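Local coordinates for SMC protein (Pyrococcus furiosus, PDB 3NWC) that dimerizes through this hinge domain, which also binds DNA, and as a full-length SMC ATPase is probably required for chromosome condensation and partitioning, at the interface of chains A and B. Sequence-based numbering; all coordinates share one arbitrary frame. Chains: chain A/B, SMC protein.

Contact 1: the interface of chains A and B. Residues chain A 57, 154, 156, 164-166, 168; chain B 78, 88-90.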
# COMPACT_ATOMS: atom_id res chain seq x y z
N VAL A 57 4.39 -6.80 -9.30
CA VAL A 57 4.96 -5.66 -8.57
C VAL A 57 4.15 -4.37 -8.79
O VAL A 57 3.87 -3.61 -7.84
CB VAL A 57 6.45 -5.44 -8.94
CG1 VAL A 57 6.98 -4.13 -8.38
CG2 VAL A 57 7.31 -6.64 -8.48
N GLY A 154 11.61 -6.10 -11.21
CA GLY A 154 10.73 -5.84 -10.09
C GLY A 154 11.00 -4.65 -9.19
O GLY A 154 10.50 -4.61 -8.06
N LEU A 156 10.17 -0.79 -8.35
CA LEU A 156 8.98 0.04 -8.56
C LEU A 156 9.29 1.49 -8.31
O LEU A 156 9.85 1.84 -7.27
CB LEU A 156 7.84 -0.40 -7.63
CG LEU A 156 6.57 0.45 -7.66
CD1 LEU A 156 5.87 0.35 -9.04
CD2 LEU A 156 5.61 0.02 -6.55
N THR A 164 10.96 1.64 -4.68
CA THR A 164 10.91 0.37 -3.95
C THR A 164 11.80 -0.65 -4.62
O THR A 164 11.75 -0.82 -5.84
CB THR A 164 9.50 -0.23 -3.91
OG1 THR A 164 8.61 0.70 -3.28
CG2 THR A 164 9.52 -1.54 -3.10
N GLY A 165 12.64 -1.31 -3.84
CA GLY A 165 13.56 -2.29 -4.38
C GLY A 165 14.03 -3.27 -3.33
O GLY A 165 13.85 -3.05 -2.14
N GLY A 166 14.66 -4.35 -3.80
CA GLY A 166 15.13 -5.43 -2.96
C GLY A 166 14.54 -6.76 -3.39
O GLY A 166 13.58 -6.80 -4.16
N PHE A 168 12.37 -10.05 -3.21
CA PHE A 168 11.25 -10.71 -2.56
C PHE A 168 11.70 -12.03 -1.93
O PHE A 168 11.21 -12.43 -0.89
CB PHE A 168 10.13 -11.00 -3.56
CG PHE A 168 9.35 -9.78 -3.96
CD1 PHE A 168 8.31 -9.32 -3.18
CD2 PHE A 168 9.67 -9.09 -5.12
CE1 PHE A 168 7.58 -8.20 -3.54
CE2 PHE A 168 8.94 -7.96 -5.49
CZ PHE A 168 7.89 -7.53 -4.70
N ILE B 78 19.27 0.13 -1.78
CA ILE B 78 18.68 -1.03 -2.45
C ILE B 78 19.73 -2.09 -2.80
O ILE B 78 19.47 -3.28 -2.70
CB ILE B 78 17.88 -0.60 -3.70
CG1 ILE B 78 16.66 0.21 -3.26
CG2 ILE B 78 17.47 -1.82 -4.53
CD1 ILE B 78 15.88 0.85 -4.40
N ARG B 88 12.66 -5.99 1.08
CA ARG B 88 12.39 -4.76 0.34
C ARG B 88 12.02 -3.58 1.22
O ARG B 88 11.45 -3.75 2.29
CB ARG B 88 11.27 -5.00 -0.68
CG ARG B 88 11.72 -5.89 -1.83
CD ARG B 88 10.56 -6.36 -2.65
NE ARG B 88 9.88 -5.31 -3.44
CZ ARG B 88 10.23 -4.95 -4.68
NH1 ARG B 88 11.29 -5.48 -5.27
NH2 ARG B 88 9.53 -4.03 -5.33
N LEU B 89 12.38 -2.39 0.75
CA LEU B 89 11.91 -1.14 1.35
C LEU B 89 11.52 -0.15 0.27
O LEU B 89 11.99 -0.24 -0.86
CB LEU B 89 13.00 -0.51 2.22
CG LEU B 89 13.46 -1.29 3.46
CD1 LEU B 89 14.68 -0.61 4.09
CD2 LEU B 89 12.33 -1.47 4.48
N THR B 90 10.66 0.80 0.65
CA THR B 90 10.28 1.92 -0.18
C THR B 90 10.99 3.16 0.34
O THR B 90 10.93 3.47 1.53
CB THR B 90 8.76 2.14 -0.12
OG1 THR B 90 8.10 0.98 -0.63
CG2 THR B 90 8.36 3.34 -0.98
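B:Arg88 reaches into chain A between A:Phe168 and the backbone of A:Gly165, within the dimerization interface of the SMC hinge, where strand 89-93 of chain B pairs antiparallel with strand 163-165 of chain A. The arginine hides 112 Å² of its surface here, more than any other residue of the patch. Its chain bends at chi3 (69°), and the guanidinium lies nearly parallel to the A:Phe168 ring, with 12° between the planes. B:Arg88 CD sits over the centre of the A:Phe168 ring, 3.4 Å from the centroid, as a CH-pi contact, while the guanidinium itself lies toward the rim, near CE2 and CZ. A:Gly165 CA approaches the opposite guanidinium face, so the flat group is packed from both sides. Its nitrogens then bond to carbonyls: B:Arg88 NH1 and NH2 grip A:Gly154 O end-on, each at 3.0 Å. NH2 comes nearly along the C=O axis, whereas NH1 stands above the carbonyl plane. B:Arg88 NH1 also donates to A:Gly166 O at 2.9 Å, in that carbonyl's plane, and this additional bond should help fix the rotation of the head. Next along the pairing, A:Thr164 has 53 Å² of its surface hidden by chain B. A:Thr164 OG1 is anti to the carbonyl carbon (chi1 -59°) and meets B:Thr90 OG1 tip to tip in a 2.7 Å hydrogen bond, while the methyl A:Thr164 CG2 packs against B:Arg88 NH2 at 3.3 Å. The backbone bond from A:Gly165 N to B:Leu89 O, 3.2 Å, joins the strands between these two groups.

Contact 2: the interface of chains A and B. Residues chain A 91, 93, 96-98, 126; chain B 145, 159-162.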
# COMPACT_ATOMS: atom_id res chain seq x y z
N PHE A 91 -12.20 -0.90 -1.49
CA PHE A 91 -13.17 -1.07 -2.56
C PHE A 91 -12.95 -0.05 -3.66
O PHE A 91 -12.64 1.11 -3.38
CB PHE A 91 -14.58 -0.93 -1.99
CG PHE A 91 -14.91 -2.00 -0.98
CD1 PHE A 91 -15.41 -3.23 -1.39
CD2 PHE A 91 -14.70 -1.78 0.37
CE1 PHE A 91 -15.71 -4.22 -0.45
CE2 PHE A 91 -14.99 -2.76 1.31
CZ PHE A 91 -15.50 -3.98 0.90
N PRO A 93 -15.04 1.65 -6.54
CA PRO A 93 -16.38 1.86 -7.10
C PRO A 93 -16.26 2.37 -8.52
O PRO A 93 -15.62 3.39 -8.77
CB PRO A 93 -16.98 2.95 -6.20
CG PRO A 93 -15.94 3.21 -5.12
CD PRO A 93 -14.64 2.79 -5.70
N LYS A 96 -16.76 5.96 -9.42
CA LYS A 96 -15.98 6.97 -8.72
C LYS A 96 -14.51 6.87 -9.06
O LYS A 96 -13.80 7.87 -9.12
CB LYS A 96 -16.16 6.81 -7.20
CG LYS A 96 -17.57 7.05 -6.70
CD LYS A 96 -17.89 8.54 -6.67
CE LYS A 96 -19.24 8.79 -6.02
NZ LYS A 96 -19.67 10.20 -6.23
N ILE A 97 -14.04 5.64 -9.25
CA ILE A 97 -12.62 5.39 -9.31
C ILE A 97 -11.98 6.04 -10.54
O ILE A 97 -12.47 5.92 -11.65
CB ILE A 97 -12.32 3.87 -9.25
CG1 ILE A 97 -10.87 3.61 -8.81
CG2 ILE A 97 -12.69 3.20 -10.58
CD1 ILE A 97 -10.59 3.96 -7.34
N LYS A 98 -10.88 6.74 -10.32
CA LYS A 98 -10.28 7.55 -11.38
C LYS A 98 -9.18 6.83 -12.16
O LYS A 98 -8.13 6.49 -11.61
CB LYS A 98 -9.75 8.86 -10.79
CG LYS A 98 -10.84 9.86 -10.44
CD LYS A 98 -10.27 11.13 -9.82
N PHE A 126 -7.15 2.60 -13.10
CA PHE A 126 -6.78 3.24 -11.84
C PHE A 126 -5.51 2.58 -11.28
O PHE A 126 -4.60 3.25 -10.82
CB PHE A 126 -7.91 3.16 -10.82
CG PHE A 126 -7.42 3.13 -9.40
CD1 PHE A 126 -6.98 4.29 -8.78
CD2 PHE A 126 -7.36 1.94 -8.71
CE1 PHE A 126 -6.51 4.25 -7.49
CE2 PHE A 126 -6.89 1.90 -7.42
CZ PHE A 126 -6.47 3.06 -6.81
N GLY B 145 -13.50 10.78 -4.22
CA GLY B 145 -12.86 10.93 -5.52
C GLY B 145 -12.29 12.32 -5.76
O GLY B 145 -11.57 12.53 -6.74
N ARG B 159 -7.88 9.78 -2.68
CA ARG B 159 -8.37 10.82 -3.57
C ARG B 159 -8.88 10.20 -4.88
O ARG B 159 -9.77 10.76 -5.54
CB ARG B 159 -7.27 11.85 -3.85
CG ARG B 159 -7.76 13.10 -4.56
CD ARG B 159 -6.63 14.12 -4.64
NE ARG B 159 -7.02 15.36 -5.30
CZ ARG B 159 -6.46 16.54 -5.05
NH1 ARG B 159 -5.50 16.62 -4.14
NH2 ARG B 159 -6.86 17.63 -5.70
N SER B 160 -8.32 9.05 -5.21
CA SER B 160 -8.66 8.27 -6.41
C SER B 160 -10.12 7.82 -6.40
O SER B 160 -10.70 7.57 -7.46
CB SER B 160 -7.79 7.02 -6.45
OG SER B 160 -8.09 6.17 -5.34
N GLY B 161 -10.68 7.68 -5.21
CA GLY B 161 -12.03 7.16 -5.08
C GLY B 161 -12.08 5.80 -4.39
O GLY B 161 -13.16 5.27 -4.17
N ALA B 162 -10.91 5.25 -4.05
CA ALA B 162 -10.83 3.95 -3.37
C ALA B 162 -11.24 4.09 -1.90
O ALA B 162 -10.76 4.99 -1.21
CB ALA B 162 -9.42 3.40 -3.45
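Strand 89-93, the segment A:Lys96 to A:Lys98 that follows it, and helix 121-128 of chain A meet the loop B:Arg159 to B:Ala162, with the loop residue B:Gly145 alongside, in a part of the two-fold dimer interface of the SMC hinge. B:Ser160 hides 63 Å² and is held by a backbone bond and packed at its side chain. The carbonyl B:Ser160 O accepts from A:Lys98 N at 3.0 Å; the donor lies in the carbonyl plane, though the angle at the hydrogen is a bent 139°. The side chain points instead to A:Phe126, where B:Ser160 CB stands 3.2 Å and B:Ser160 OG 3.3 Å from A:Phe126 CE1. B:Ser160 OG lies between its own backbone N and carbonyl carbon (chi1 65°), from where it accepts a hydrogen bond from B:Ala162 N at 3.2 Å and ties the loop into a turn. A:Ile97 supports the ring within chain A: A:Ile97 CD1 lies over the centre of the A:Phe126 face, 3.8 Å above its plane, and also reaches B:Ala162 N across the interface at 3.5 Å. An alanine in place of A:Phe126 would probably open a gap beneath A:Ile97 CD1 and leave B:Ser160 CB and OG without their aromatic neighbour. A:Lys98, modelled only as far as CD, runs extended beyond CG toward B:Gly145, with 35 Å² of its surface hidden by chain B. One residue on from B:Ser160, B:Gly161 O lies 3.3 Å from A:Pro93 CD.

The C-alpha centres of contact 1 and contact 2 lie about 25 Å apart within one two-fold symmetric interface, and each has a twin with the chains exchanged. Strand 89-93 links them: chain B supplies its start to contact 1, while chain A supplies A:Phe91 and A:Pro93, farther along the same element, to contact 2. The segment around strand 163-165 plays the complementary part, with the strand of chain A in contact 1 and the loop just before it from chain B in contact 2. Each subunit therefore uses both surfaces, consistent with the homodimer that the hinge builds.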